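Local structure of protein argonaute (Marinitoga piezophila, 5I4A) at residues I58-T63 / Y92-K97; H138-E143 / I562-N567; T153-E158 / L208-T213; S288-E293 / E428-I433. The protein uses short guide RNAs with a 5'-hydroxyl end to bind complementary single-stranded DNA or RNA targets and cleave them. One frame throughout, in Å; residues are numbered along the deposited sequence.

Interaction 1: I58-T63 / Y92-K97; sequences IDFQIT and YKYIKK. With nucleotides of chain B.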
# COMPACT_ATOMS: atom_id res chain seq x y z
N ILE A 58 7.66 -3.74 35.45
CA ILE A 58 7.06 -5.01 35.82
C ILE A 58 8.18 -5.94 36.27
O ILE A 58 9.36 -5.64 36.14
CB ILE A 58 6.25 -5.64 34.66
CG1 ILE A 58 7.02 -5.53 33.34
CG2 ILE A 58 4.89 -4.97 34.55
CD1 ILE A 58 7.95 -6.68 33.04
N ASP A 59 7.78 -7.09 36.81
CA ASP A 59 8.76 -8.09 37.22
C ASP A 59 9.50 -8.61 36.00
O ASP A 59 8.88 -9.12 35.06
CB ASP A 59 8.09 -9.23 37.98
CG ASP A 59 9.07 -9.99 38.85
OD1 ASP A 59 9.70 -9.36 39.73
OD2 ASP A 59 9.22 -11.21 38.66
N PHE A 60 10.82 -8.47 36.01
CA PHE A 60 11.66 -8.77 34.85
C PHE A 60 12.91 -9.46 35.39
O PHE A 60 13.82 -8.79 35.91
CB PHE A 60 11.99 -7.50 34.08
CG PHE A 60 12.62 -7.75 32.73
CD1 PHE A 60 13.87 -8.33 32.62
CD2 PHE A 60 11.97 -7.37 31.57
CE1 PHE A 60 14.45 -8.55 31.39
CE2 PHE A 60 12.54 -7.58 30.33
CZ PHE A 60 13.79 -8.17 30.24
N GLN A 61 12.97 -10.78 35.27
CA GLN A 61 14.08 -11.57 35.79
C GLN A 61 15.14 -11.68 34.70
O GLN A 61 14.93 -12.34 33.67
CB GLN A 61 13.60 -12.94 36.25
CG GLN A 61 12.53 -12.89 37.33
CD GLN A 61 13.08 -12.55 38.70
OE1 GLN A 61 13.29 -11.38 39.02
NE2 GLN A 61 13.31 -13.57 39.51
N ILE A 62 16.29 -11.05 34.92
CA ILE A 62 17.36 -11.01 33.93
C ILE A 62 18.21 -12.28 34.03
O ILE A 62 18.43 -12.83 35.11
CB ILE A 62 18.21 -9.74 34.10
CG1 ILE A 62 17.34 -8.50 33.91
CG2 ILE A 62 19.38 -9.71 33.12
CD1 ILE A 62 18.07 -7.19 34.11
N THR A 63 18.67 -12.74 32.87
CA THR A 63 19.52 -13.92 32.75
C THR A 63 20.93 -13.48 32.33
O THR A 63 21.07 -12.57 31.52
CB THR A 63 18.92 -14.91 31.71
OG1 THR A 63 17.72 -15.49 32.25
CG2 THR A 63 19.88 -16.02 31.33
N TYR A 92 7.34 -2.57 22.79
CA TYR A 92 7.55 -3.40 21.60
C TYR A 92 8.64 -4.43 21.84
O TYR A 92 8.48 -5.61 21.52
CB TYR A 92 7.90 -2.51 20.40
CG TYR A 92 6.73 -2.18 19.52
CD1 TYR A 92 5.92 -3.17 18.98
CD2 TYR A 92 6.42 -0.86 19.22
CE1 TYR A 92 4.85 -2.87 18.16
CE2 TYR A 92 5.35 -0.54 18.40
CZ TYR A 92 4.57 -1.54 17.88
OH TYR A 92 3.50 -1.23 17.07
N LYS A 93 9.78 -4.00 22.40
CA LYS A 93 10.86 -4.93 22.69
C LYS A 93 10.45 -5.95 23.74
O LYS A 93 10.87 -7.11 23.68
CB LYS A 93 12.10 -4.16 23.15
CG LYS A 93 12.67 -3.22 22.10
CD LYS A 93 13.78 -2.35 22.68
CE LYS A 93 14.93 -3.20 23.18
NZ LYS A 93 16.00 -2.35 23.79
N TYR A 94 9.61 -5.54 24.70
CA TYR A 94 9.18 -6.47 25.73
C TYR A 94 8.25 -7.53 25.16
O TYR A 94 8.31 -8.70 25.56
CB TYR A 94 8.50 -5.72 26.87
CG TYR A 94 8.06 -6.63 27.98
CD1 TYR A 94 8.99 -7.42 28.66
CD2 TYR A 94 6.73 -6.72 28.36
CE1 TYR A 94 8.60 -8.26 29.67
CE2 TYR A 94 6.33 -7.57 29.38
CZ TYR A 94 7.27 -8.34 30.03
OH TYR A 94 6.90 -9.18 31.04
N ILE A 95 7.37 -7.15 24.23
CA ILE A 95 6.49 -8.12 23.59
C ILE A 95 7.31 -9.10 22.76
O ILE A 95 7.06 -10.31 22.79
CB ILE A 95 5.45 -7.39 22.72
CG1 ILE A 95 4.41 -6.71 23.62
CG2 ILE A 95 4.78 -8.35 21.74
CD1 ILE A 95 3.82 -5.46 23.02
N LYS A 96 8.30 -8.60 22.03
CA LYS A 96 9.17 -9.46 21.24
C LYS A 96 9.86 -10.49 22.13
O LYS A 96 9.92 -11.68 21.78
CB LYS A 96 10.20 -8.61 20.50
CG LYS A 96 11.19 -9.40 19.66
CD LYS A 96 12.18 -8.45 19.00
CE LYS A 96 13.08 -9.19 18.03
NZ LYS A 96 13.96 -8.25 17.29
N LYS A 97 10.39 -10.06 23.27
CA LYS A 97 11.07 -10.98 24.17
C LYS A 97 10.15 -12.10 24.62
O LYS A 97 10.53 -13.28 24.62
CB LYS A 97 11.62 -10.24 25.39
CG LYS A 97 11.95 -11.17 26.55
CD LYS A 97 12.44 -10.42 27.77
CE LYS A 97 12.67 -11.39 28.93
NZ LYS A 97 13.51 -12.55 28.52
P A B 11 5.20 1.26 14.82
OP1 A B 11 5.37 -0.17 14.47
OP2 A B 11 4.25 1.65 15.89
O5' A B 11 6.64 1.83 15.19
C5' A B 11 6.79 3.08 15.83
C4' A B 11 8.15 3.20 16.45
O4' A B 11 8.24 2.27 17.57
C3' A B 11 9.30 2.79 15.54
O3' A B 11 9.76 3.84 14.69
C2' A B 11 10.35 2.26 16.50
O2' A B 11 11.09 3.32 17.11
C1' A B 11 9.48 1.61 17.57
N9 A B 11 9.24 0.19 17.27
C8 A B 11 8.27 -0.38 16.47
N7 A B 11 8.33 -1.70 16.42
C5 A B 11 9.42 -2.00 17.24
C6 A B 11 10.03 -3.20 17.63
N6 A B 11 9.61 -4.41 17.22
N1 A B 11 11.09 -3.13 18.45
C2 A B 11 11.52 -1.93 18.88
N3 A B 11 11.03 -0.73 18.59
C4 A B 11 9.98 -0.84 17.76
O HOH W 1 15.36 -12.62 30.89
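The contact belongs to the N-terminal domain, where the loop 58-63 packs on a helix whose other side meets the guide RNA. The direct side-chain contact is apolar; a water bridge is added at the Lys97 end. Tyr94 points at the loop, with CG anti to the backbone N (chi1 -178°). Ile58 meets the ring tip to tip: its CD1 lies 3.4 Å from Tyr94 OH. Phe60 also reaches in end first, and its CE2 comes to 3.9 Å from Tyr94 CD1. One turn further along the helix, the Lys97 chain, bent only at chi4 (51°), lays its methylenes against the Phe60 ring, with Lys97 CD 3.6 Å from Phe60 CZ. Its ammonium NZ is 3.0 Å from a water that donates to Gln61 O at 2.8 Å. NZ also forms a salt bridge with Asp101 and donates to Asn40 O.

Tyr92 serves the RNA. The base of A11 of chain B lies over one face of the Tyr92 ring, with N7 3.4 Å above the ring plane, over its centre. Tyr92 OH donates to A11 OP2 of chain B at 3.2 Å, so one residue touches both base and phosphate. Ile137 N also bonds to this hydroxyl and helps position it. An alanine in place of Tyr92 would remove ring and hydroxyl and probably weaken the hold on this nucleotide.

Helix 84-101 lies between loop 58-63 on one side and strand 127-140 and the guide RNA on the other. Phe60 of the loop touches Ile55 and meets Phe42 edge-to-face; Tyr94 of the helix touches Pro56.

Interaction 2: H138-E143 / I562-N567; sequences HNISNE and IKLDEN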
# COMPACT_ATOMS: atom_id res chain seq x y z
N HIS A 138 -1.15 0.56 19.77
CA HIS A 138 -2.00 1.68 19.39
C HIS A 138 -2.31 2.54 20.61
O HIS A 138 -2.55 2.02 21.70
CB HIS A 138 -3.30 1.17 18.76
CG HIS A 138 -3.09 0.15 17.69
ND1 HIS A 138 -2.83 0.49 16.38
CD2 HIS A 138 -3.07 -1.20 17.75
CE1 HIS A 138 -2.67 -0.62 15.67
NE2 HIS A 138 -2.81 -1.65 16.47
N ASN A 139 -2.28 3.85 20.41
CA ASN A 139 -2.58 4.83 21.45
C ASN A 139 -3.94 5.45 21.12
O ASN A 139 -4.02 6.39 20.33
CB ASN A 139 -1.48 5.88 21.55
CG ASN A 139 -1.53 6.67 22.84
OD1 ASN A 139 -1.06 7.80 22.90
ND2 ASN A 139 -2.10 6.07 23.88
N ILE A 140 -5.00 4.90 21.72
CA ILE A 140 -6.37 5.34 21.47
C ILE A 140 -6.94 5.90 22.75
O ILE A 140 -6.93 5.23 23.79
CB ILE A 140 -7.24 4.18 20.96
CG1 ILE A 140 -6.55 3.41 19.84
CG2 ILE A 140 -8.60 4.70 20.49
CD1 ILE A 140 -7.34 2.20 19.36
N SER A 141 -7.46 7.13 22.68
CA SER A 141 -8.18 7.76 23.79
C SER A 141 -7.35 7.76 25.08
O SER A 141 -7.84 7.40 26.15
CB SER A 141 -9.53 7.08 24.03
OG SER A 141 -10.54 7.61 23.18
N ASN A 142 -6.09 8.16 24.97
CA ASN A 142 -5.13 8.27 26.07
C ASN A 142 -4.76 6.93 26.69
O ASN A 142 -4.04 6.91 27.69
CB ASN A 142 -5.63 9.20 27.19
CG ASN A 142 -4.99 10.57 27.14
OD1 ASN A 142 -4.16 10.85 26.27
ND2 ASN A 142 -5.37 11.43 28.07
N GLU A 143 -5.23 5.82 26.14
CA GLU A 143 -4.88 4.49 26.63
C GLU A 143 -4.14 3.73 25.55
O GLU A 143 -4.24 4.03 24.36
CB GLU A 143 -6.14 3.72 27.07
CG GLU A 143 -6.91 4.39 28.20
CD GLU A 143 -6.26 4.19 29.56
OE1 GLU A 143 -5.76 3.08 29.81
OE2 GLU A 143 -6.26 5.14 30.37
N ILE A 562 -15.11 3.07 11.11
CA ILE A 562 -15.12 2.82 12.55
C ILE A 562 -14.34 3.93 13.24
O ILE A 562 -13.23 4.28 12.81
CB ILE A 562 -14.53 1.44 12.88
CG1 ILE A 562 -15.42 0.34 12.30
CG2 ILE A 562 -14.37 1.26 14.38
CD1 ILE A 562 -14.85 -1.05 12.46
N LYS A 563 -14.92 4.48 14.30
CA LYS A 563 -14.26 5.50 15.10
C LYS A 563 -13.51 4.84 16.25
O LYS A 563 -14.11 4.12 17.05
CB LYS A 563 -15.27 6.51 15.63
CG LYS A 563 -14.73 7.41 16.73
CD LYS A 563 -15.43 8.76 16.69
CE LYS A 563 -15.60 9.35 18.08
NZ LYS A 563 -16.24 10.69 18.01
N LEU A 564 -12.20 5.08 16.32
CA LEU A 564 -11.40 4.64 17.46
C LEU A 564 -11.46 5.64 18.60
O LEU A 564 -11.83 5.29 19.73
CB LEU A 564 -9.96 4.41 17.03
CG LEU A 564 -9.75 3.36 15.94
CD1 LEU A 564 -8.28 3.25 15.61
CD2 LEU A 564 -10.32 2.02 16.38
N ASP A 565 -11.09 6.89 18.33
CA ASP A 565 -11.24 7.97 19.29
C ASP A 565 -11.62 9.24 18.52
O ASP A 565 -12.00 9.18 17.35
CB ASP A 565 -9.97 8.16 20.13
CG ASP A 565 -8.74 8.47 19.30
OD1 ASP A 565 -8.80 9.35 18.41
OD2 ASP A 565 -7.69 7.83 19.54
N GLU A 566 -11.47 10.38 19.18
CA GLU A 566 -11.98 11.63 18.63
C GLU A 566 -11.28 12.01 17.33
O GLU A 566 -11.88 12.65 16.46
CB GLU A 566 -11.85 12.75 19.66
CG GLU A 566 -12.76 13.94 19.42
CD GLU A 566 -14.24 13.60 19.52
OE1 GLU A 566 -14.58 12.50 20.00
OE2 GLU A 566 -15.07 14.44 19.11
N ASN A 567 -10.01 11.63 17.17
CA ASN A 567 -9.22 12.05 16.03
C ASN A 567 -8.73 10.88 15.17
O ASN A 567 -7.94 11.11 14.25
CB ASN A 567 -8.02 12.88 16.50
CG ASN A 567 -8.40 14.31 16.84
OD1 ASN A 567 -9.10 14.56 17.82
ND2 ASN A 567 -7.93 15.25 16.02
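One hydrogen bond and a small apolar patch carry this contact between Linker L1 and the PIWI domain. Ser141 N donates to Asp565 OD2 at 3.2 Å, with an N-H...O angle of 150°. The N-H meets the oxygen from above the carboxylate plane. Beside it, the Ile140 side chain crosses those of Leu564 and Asp565 obliquely. Its CG2 lies 3.4 Å from the same Asp565 OD2 and 3.7 Å from Leu564 CB. Ile140 CD1 approaches Leu564 CD1 at 4.0 Å. Ser141 OG sits 3.2 Å from Asp565 CB.

The next shell fixes both partners. Asp565 CG takes the crowded position between backbone N and carbonyl carbon (chi1 59°). Its OD1 accepts from Asn567 N at 2.9 Å through the anti lone pair, which makes an Asx turn. Thr568 OG1 also bonds to OD1. On the other side, Ile140 to Glu143 form a type I' turn, and Glu143 O accepts from both Ile140 N and Asn139 ND2. The strands 138-140 and 562-565 run nearly perpendicular (86°) and do not pair as sheet neighbours. Leu8 and Tyr145 border Ile140, while Ile551 and Ile570 border Leu564.

The two carboxylate oxygens have separate tasks. OD1 holds the PIWI turn and OD2 takes the linker N-H. The negative charge is probably spread and stabilised by these N-H and hydroxyl partners, without a cationic partner across the contact.

Interaction 3: T153-E158 / L208-T213; sequences TFLSKE and LFNFTT. With nucleotides of chain B.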
# COMPACT_ATOMS: atom_id res chain seq x y z
N THR A 153 1.90 -18.17 8.05
CA THR A 153 3.17 -18.14 7.35
C THR A 153 3.46 -19.54 6.84
O THR A 153 3.42 -20.50 7.61
CB THR A 153 4.30 -17.66 8.26
OG1 THR A 153 3.87 -16.51 9.00
CG2 THR A 153 5.52 -17.29 7.43
N PHE A 154 3.73 -19.65 5.55
CA PHE A 154 4.00 -20.94 4.91
C PHE A 154 5.49 -21.02 4.62
O PHE A 154 6.02 -20.24 3.82
CB PHE A 154 3.16 -21.10 3.65
CG PHE A 154 1.69 -20.93 3.89
CD1 PHE A 154 0.93 -22.00 4.35
CD2 PHE A 154 1.07 -19.71 3.70
CE1 PHE A 154 -0.43 -21.85 4.59
CE2 PHE A 154 -0.28 -19.56 3.94
CZ PHE A 154 -1.03 -20.62 4.38
N LEU A 155 6.17 -21.95 5.28
CA LEU A 155 7.61 -22.09 5.20
C LEU A 155 7.97 -23.53 4.84
O LEU A 155 7.21 -24.46 5.11
CB LEU A 155 8.29 -21.72 6.53
CG LEU A 155 8.04 -20.32 7.10
CD1 LEU A 155 8.54 -20.25 8.53
CD2 LEU A 155 8.70 -19.26 6.24
N SER A 156 9.14 -23.69 4.23
CA SER A 156 9.65 -25.02 3.95
C SER A 156 9.93 -25.76 5.25
O SER A 156 10.44 -25.18 6.22
CB SER A 156 10.92 -24.95 3.10
OG SER A 156 11.98 -24.34 3.83
N LYS A 157 9.57 -27.04 5.28
CA LYS A 157 9.78 -27.85 6.48
C LYS A 157 11.27 -28.04 6.77
O LYS A 157 11.66 -28.16 7.93
CB LYS A 157 9.08 -29.20 6.32
CG LYS A 157 9.21 -30.14 7.50
CD LYS A 157 8.47 -31.43 7.23
CE LYS A 157 8.62 -32.41 8.38
NZ LYS A 157 7.84 -33.66 8.12
N GLU A 158 12.10 -28.06 5.73
CA GLU A 158 13.53 -28.27 5.84
C GLU A 158 14.27 -27.01 5.43
O GLU A 158 13.74 -26.18 4.68
CB GLU A 158 13.96 -29.45 4.96
CG GLU A 158 13.10 -30.69 5.10
CD GLU A 158 13.43 -31.51 6.34
OE1 GLU A 158 14.55 -32.08 6.39
OE2 GLU A 158 12.59 -31.59 7.26
N LEU A 208 14.97 -20.71 5.70
CA LEU A 208 13.83 -21.47 5.23
C LEU A 208 13.21 -20.75 4.04
O LEU A 208 13.33 -19.53 3.91
CB LEU A 208 12.78 -21.66 6.33
CG LEU A 208 13.23 -22.41 7.59
CD1 LEU A 208 12.09 -22.52 8.58
CD2 LEU A 208 13.76 -23.79 7.22
N PHE A 209 12.54 -21.51 3.18
CA PHE A 209 11.83 -20.93 2.06
C PHE A 209 10.48 -20.39 2.52
O PHE A 209 9.74 -21.07 3.24
CB PHE A 209 11.64 -21.95 0.94
CG PHE A 209 12.83 -22.10 0.05
CD1 PHE A 209 13.15 -21.12 -0.87
CD2 PHE A 209 13.64 -23.22 0.13
CE1 PHE A 209 14.24 -21.24 -1.69
CE2 PHE A 209 14.74 -23.35 -0.69
CZ PHE A 209 15.05 -22.36 -1.60
N ASN A 210 10.17 -19.16 2.12
CA ASN A 210 8.90 -18.53 2.45
C ASN A 210 8.00 -18.55 1.22
O ASN A 210 8.41 -18.12 0.13
CB ASN A 210 9.12 -17.09 2.92
CG ASN A 210 7.85 -16.44 3.42
OD1 ASN A 210 6.96 -17.10 3.95
ND2 ASN A 210 7.75 -15.13 3.23
N PHE A 211 6.78 -19.05 1.38
CA PHE A 211 5.85 -19.24 0.28
C PHE A 211 4.72 -18.23 0.39
O PHE A 211 3.98 -18.23 1.38
CB PHE A 211 5.31 -20.67 0.26
CG PHE A 211 6.37 -21.70 0.05
CD1 PHE A 211 6.87 -21.96 -1.21
CD2 PHE A 211 6.89 -22.41 1.12
CE1 PHE A 211 7.85 -22.91 -1.41
CE2 PHE A 211 7.87 -23.36 0.94
CZ PHE A 211 8.35 -23.61 -0.33
N THR A 212 4.58 -17.39 -0.63
CA THR A 212 3.55 -16.37 -0.66
C THR A 212 2.30 -16.91 -1.35
O THR A 212 2.24 -18.07 -1.76
CB THR A 212 4.07 -15.12 -1.37
OG1 THR A 212 4.01 -15.31 -2.79
CG2 THR A 212 5.51 -14.85 -0.97
N THR A 213 1.29 -16.05 -1.47
CA THR A 213 0.06 -16.44 -2.15
C THR A 213 0.32 -16.82 -3.60
O THR A 213 -0.36 -17.70 -4.14
CB THR A 213 -0.97 -15.31 -2.08
OG1 THR A 213 -0.30 -14.05 -2.22
CG2 THR A 213 -1.71 -15.34 -0.75
P A B 7 2.80 -11.91 -2.87
OP1 A B 7 2.29 -13.26 -3.21
OP2 A B 7 2.02 -11.05 -1.94
O5' A B 7 4.28 -12.08 -2.31
C5' A B 7 5.06 -10.96 -1.94
C4' A B 7 5.96 -11.28 -0.78
O4' A B 7 7.31 -11.53 -1.25
C3' A B 7 6.13 -10.18 0.25
O3' A B 7 5.04 -10.12 1.15
C2' A B 7 7.46 -10.54 0.90
O2' A B 7 7.29 -11.60 1.83
C1' A B 7 8.25 -11.06 -0.30
O HOH W 2 4.19 -17.11 3.95
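Ser156 OG stands in the crowded position between its backbone N and carbonyl carbon (chi1 66°), which turns it to the opposing strand. There it accepts from Phe209 N at 3.0 Å and donates to Glu158 O at 2.7 Å. The hydroxyl thus stands in for the Ser156 carbonyl as the acceptor for Phe209 N. Phe211 CG is anti to its carbonyl carbon (chi1 -62°), and the ring edge comes alongside the opposite backbone, with CE2 3.5 Å from Ser156 N.

The strands pair antiparallel. Phe211 N donates to Phe154 O at 2.8 Å, nearly along the C=O axis. Ser156 N donates to Phe209 O at 2.9 Å. That carbonyl also receives Leu155 CA, a CA-H...O contact. A water accepts from Phe154 N and donates to Phe211 O. Further along, Thr212 OG1, at a helix N-cap, donates to OP1 of A7 of chain B at 2.7 Å, and Thr213 OG1 to the same oxygen at 2.9 Å. Two hydroxyls therefore grip one guide phosphate oxygen.

The pairing joins the last strand of Linker L1 to the last strand of PAZ. Strand 127-140 flanks 143-156 on one side, and strand 169-172 flanks 207-211 on the other. Helix 213-218 follows and opens Linker L2.

Interaction 4: S288-E293 / E428-I433; sequences SFYKNE and ECKPFI
The tight part of the contact is built round Phe289, which lies beside Pro431 and points the same way. Pro431 CA sits over the centre of the phenyl face, 3.7 Å from its centroid, a CH-pi contact. Pro431 CG reaches Phe289 CZ at 3.6 Å. Cys429 CB meets the ring edge in plane, and SG gives a sulfur-aromatic contact at that edge. An alanine in place of Phe289 would probably leave Pro431 and Cys429 without their common packing surface. A second packed pair lies at the partly exposed rim: Tyr290 offers a ring face to Ile433, whose CG1 stands 4.1 Å from the centroid and whose CD1 is 3.5 Å from Tyr290 CZ.

The solvent side is looser. Lys291 is exposed, and its chain runs past Glu428 O, with CD 3.2 Å away. Lys430 turns its ammonium outward to Asp471 and Thr469.

Backbone bonds join the two segments. Lys430 N donates to Lys291 O at 2.8 Å, and Lys291 N to Lys430 O at 3.0 Å. Tyr290 N bonds to Pro431 O at 3.1 Å, from above the carbonyl plane. Tyr290 and Lys291 both face Lys430, a classic beta bulge.

Linker L2 and the start of PIWI are thus joined by three main-chain hydrogen bonds and by CH-pi packing on two aromatic rings.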
# COMPACT_ATOMS: atom_id res chain seq x y z
N SER A 288 -24.67 6.75 -18.93
CA SER A 288 -23.69 7.51 -19.70
C SER A 288 -22.80 8.37 -18.82
O SER A 288 -23.12 8.63 -17.66
CB SER A 288 -24.40 8.36 -20.76
OG SER A 288 -23.47 8.86 -21.72
N PHE A 289 -21.66 8.80 -19.37
CA PHE A 289 -20.77 9.73 -18.66
C PHE A 289 -21.55 10.95 -18.20
O PHE A 289 -22.40 11.48 -18.92
CB PHE A 289 -19.62 10.19 -19.57
CG PHE A 289 -18.41 9.30 -19.54
CD1 PHE A 289 -18.49 7.98 -19.12
CD2 PHE A 289 -17.18 9.79 -19.94
CE1 PHE A 289 -17.37 7.17 -19.11
CE2 PHE A 289 -16.05 8.99 -19.92
CZ PHE A 289 -16.14 7.68 -19.51
N TYR A 290 -21.24 11.41 -16.98
CA TYR A 290 -21.78 12.68 -16.50
C TYR A 290 -21.53 13.80 -17.51
O TYR A 290 -22.41 14.62 -17.77
CB TYR A 290 -21.16 13.02 -15.15
CG TYR A 290 -21.64 14.32 -14.54
CD1 TYR A 290 -22.93 14.45 -14.04
CD2 TYR A 290 -20.78 15.41 -14.44
CE1 TYR A 290 -23.36 15.64 -13.48
CE2 TYR A 290 -21.21 16.60 -13.87
CZ TYR A 290 -22.50 16.71 -13.40
OH TYR A 290 -22.93 17.89 -12.84
N LYS A 291 -20.34 13.82 -18.09
CA LYS A 291 -19.98 14.80 -19.11
C LYS A 291 -19.16 14.11 -20.18
O LYS A 291 -18.14 13.48 -19.87
CB LYS A 291 -19.20 15.97 -18.51
CG LYS A 291 -18.80 17.03 -19.51
CD LYS A 291 -17.52 17.72 -19.06
CE LYS A 291 -17.53 19.21 -19.39
NZ LYS A 291 -17.63 20.03 -18.15
N ASN A 292 -19.60 14.21 -21.43
CA ASN A 292 -18.84 13.69 -22.56
C ASN A 292 -19.08 14.56 -23.78
O ASN A 292 -18.56 15.68 -23.86
CB ASN A 292 -19.21 12.23 -22.83
CG ASN A 292 -18.15 11.50 -23.64
OD1 ASN A 292 -17.50 12.08 -24.51
ND2 ASN A 292 -17.98 10.21 -23.37
N GLU A 293 -19.89 14.07 -24.73
CA GLU A 293 -20.13 14.75 -26.00
C GLU A 293 -18.83 15.01 -26.76
O GLU A 293 -18.74 15.94 -27.55
CB GLU A 293 -20.90 16.07 -25.81
CG GLU A 293 -22.14 15.98 -24.94
CD GLU A 293 -21.86 16.29 -23.48
OE1 GLU A 293 -22.03 15.39 -22.63
OE2 GLU A 293 -21.46 17.44 -23.19
N GLU A 428 -11.58 16.40 -21.24
CA GLU A 428 -12.88 17.04 -21.40
C GLU A 428 -14.03 16.14 -20.98
O GLU A 428 -15.19 16.59 -21.01
CB GLU A 428 -13.08 17.51 -22.84
CG GLU A 428 -12.17 18.65 -23.26
CD GLU A 428 -10.74 18.20 -23.53
OE1 GLU A 428 -10.56 17.03 -23.92
OE2 GLU A 428 -9.81 19.01 -23.33
N CYS A 429 -13.76 14.90 -20.59
CA CYS A 429 -14.78 13.98 -20.12
C CYS A 429 -14.80 13.93 -18.59
O CYS A 429 -13.82 14.26 -17.92
CB CYS A 429 -14.55 12.58 -20.68
SG CYS A 429 -14.84 12.43 -22.45
N LYS A 430 -15.94 13.51 -18.06
CA LYS A 430 -16.09 13.25 -16.62
C LYS A 430 -17.05 12.08 -16.49
O LYS A 430 -18.26 12.22 -16.70
CB LYS A 430 -16.59 14.47 -15.86
CG LYS A 430 -16.81 14.22 -14.37
CD LYS A 430 -15.56 13.68 -13.69
CE LYS A 430 -14.43 14.70 -13.68
NZ LYS A 430 -13.20 14.12 -13.06
N PRO A 431 -16.53 10.88 -16.18
CA PRO A 431 -17.42 9.71 -16.08
C PRO A 431 -18.54 9.88 -15.06
O PRO A 431 -19.64 9.37 -15.30
CB PRO A 431 -16.45 8.59 -15.68
CG PRO A 431 -15.14 9.01 -16.28
CD PRO A 431 -15.11 10.51 -16.12
N PHE A 432 -18.29 10.58 -13.96
CA PHE A 432 -19.28 10.74 -12.90
C PHE A 432 -18.76 11.77 -11.91
O PHE A 432 -17.56 12.04 -11.84
CB PHE A 432 -19.56 9.41 -12.18
CG PHE A 432 -18.35 8.83 -11.50
CD1 PHE A 432 -17.95 9.28 -10.26
CD2 PHE A 432 -17.61 7.83 -12.11
CE1 PHE A 432 -16.83 8.75 -9.64
CE2 PHE A 432 -16.50 7.29 -11.49
CZ PHE A 432 -16.11 7.75 -10.25
N ILE A 433 -19.68 12.34 -11.14
CA ILE A 433 -19.32 13.08 -9.94
C ILE A 433 -20.05 12.43 -8.77
O ILE A 433 -21.13 11.84 -8.93
CB ILE A 433 -19.64 14.58 -10.03
CG1 ILE A 433 -21.16 14.82 -10.04
CG2 ILE A 433 -18.99 15.19 -11.26
CD1 ILE A 433 -21.54 16.29 -10.09

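The four contacts are separate; none touches another. Interactions 1 and 2 come closest, with nearest atoms about 6 Å apart. Interactions 2 and 3 share a sheet, in which strands 127-140 and 143-156 are neighbours; the centres of the two interactions lie about 36 Å apart. The guide RNA connects interactions 1 and 3, which hold A11 and A7 of chain B; the centres of these interactions lie about 29 Å apart. Interaction 2 keeps about 7 Å from the RNA at its nearest atom and interaction 4 about 11 Å. Interaction 4 lies across the chain's centre from interactions 1 and 3. All four lie away from the probable catalytic residues Asp449, Glu485, Asp519 and Asn627.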